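PDB 5CPG: (R)-specific enoyl-CoA hydratase from Pseudomonas aeruginosa, which catalyses the (R)-specific hydration of trans-2-enoyl-CoA to (R)-3-hydroxyacyl-CoA, as a member of the MaoC-like hydratase 2 family with a hotdog fold. Local coordinates for the interface of chains A and B. Residues are numbered along the deposited sequence; one frame, centred on the assembly and turned at random. Chains: chain A/B, (R)-specific enoyl-CoA hydratase.

The interface of chains A and B. Residues chain A 29, 32-33, 38, 43; chain B 147-149.
In this MaoC-family hotdog dimer the C-terminal tail of chain B, between strands 143-144 and 152-154, crosses over to the hydratase 2 motif of chain A, putting B:Leu149 against A:Ala32 and A:Ala33 at the end of helix 25-35 and B:Ala147 against A:Arg38 and A:Leu43 in the loop after it. A:Arg38 is the variable residue between the motif's aspartate and asparagine, and A:Leu43 follows its histidine; that aspartate and histidine are the family's catalytic pair. The partner's tail may thus help hold the motif backbone in place. The methyls of B:Leu149 divide the helix surface: CD1 lies 3.6 Å from CA of A:Ala33, and CD2 points at CB of A:Ala32, 3.7 Å away, while also sitting near the backbone N of A:Ala33. B:Leu149 meets the aliphatic stem of A:Arg38 at about a right angle, its CG 3.7 Å from CD of the arginine. The side chains of A:Leu43 and B:Leu149 cross obliquely, with CD1 of A:Leu43 turned toward CB of B:Ala147 and CD2 of B:Leu149; CB of A:Leu43 touches CB of B:Ala147 at 3.8 Å.

B:Ala147 is gripped at both backbone polar atoms by one residue. Its N donates to O of A:Arg38 at 2.9 Å, nearly straight (160° at H) and in the carbonyl plane. In return, guanidinium NH1 of A:Arg38 gives a more bent bond to O of B:Ala147 at 2.8 Å, approaching from above that carbonyl's plane. A bend at chi3 (-58°) folds the arginine back over this oxygen.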
# COMPACT_ATOMS: atom_id res chain seq x y z
N GLN A 29 8.31 -1.27 -10.90
CA GLN A 29 9.03 -2.51 -10.63
C GLN A 29 9.19 -2.76 -9.11
O GLN A 29 9.01 -3.88 -8.67
CB GLN A 29 10.39 -2.47 -11.29
CG GLN A 29 10.30 -2.49 -12.79
CD GLN A 29 11.61 -2.14 -13.44
OE1 GLN A 29 12.39 -1.34 -12.91
NE2 GLN A 29 11.85 -2.70 -14.61
N ALA A 32 5.81 -3.94 -7.62
CA ALA A 32 5.53 -5.33 -8.02
C ALA A 32 6.34 -6.27 -7.16
O ALA A 32 5.85 -7.31 -6.69
CB ALA A 32 5.86 -5.57 -9.49
N ALA A 33 7.60 -5.91 -6.94
CA ALA A 33 8.50 -6.79 -6.21
C ALA A 33 8.06 -6.97 -4.78
O ALA A 33 8.16 -8.07 -4.23
CB ALA A 33 9.94 -6.25 -6.24
N ARG A 38 2.56 -9.08 -10.12
CA ARG A 38 3.30 -9.14 -11.39
C ARG A 38 2.40 -9.12 -12.63
O ARG A 38 2.80 -9.62 -13.71
CB ARG A 38 4.18 -10.39 -11.39
CG ARG A 38 5.36 -10.27 -10.37
CD ARG A 38 6.29 -11.48 -10.40
NE ARG A 38 5.56 -12.72 -10.13
CZ ARG A 38 5.49 -13.75 -10.96
NH1 ARG A 38 6.11 -13.71 -12.13
NH2 ARG A 38 4.80 -14.83 -10.63
N LEU A 43 4.33 -4.09 -15.78
CA LEU A 43 5.72 -4.45 -15.92
C LEU A 43 6.25 -4.58 -17.34
O LEU A 43 7.38 -4.24 -17.59
CB LEU A 43 6.00 -5.78 -15.20
CG LEU A 43 5.92 -5.67 -13.66
CD1 LEU A 43 6.02 -7.05 -12.99
CD2 LEU A 43 7.01 -4.74 -13.11
N ALA B 147 4.20 -11.35 -15.49
CA ALA B 147 5.51 -10.90 -15.96
C ALA B 147 6.63 -11.34 -15.02
O ALA B 147 6.39 -11.58 -13.84
CB ALA B 147 5.52 -9.38 -16.13
N GLU B 148 7.84 -11.46 -15.54
CA GLU B 148 9.00 -11.67 -14.68
C GLU B 148 9.38 -10.37 -13.99
O GLU B 148 9.32 -9.31 -14.59
CB GLU B 148 10.20 -12.17 -15.47
CG GLU B 148 10.12 -13.64 -15.88
CD GLU B 148 11.32 -14.05 -16.70
OE1 GLU B 148 11.84 -13.19 -17.46
OE2 GLU B 148 11.76 -15.20 -16.58
N LEU B 149 9.79 -10.44 -12.73
CA LEU B 149 10.42 -9.29 -12.11
C LEU B 149 11.81 -9.15 -12.71
O LEU B 149 12.49 -10.15 -12.97
CB LEU B 149 10.48 -9.44 -10.59
CG LEU B 149 9.17 -9.21 -9.82
CD1 LEU B 149 9.34 -9.58 -8.36
CD2 LEU B 149 8.75 -7.76 -9.95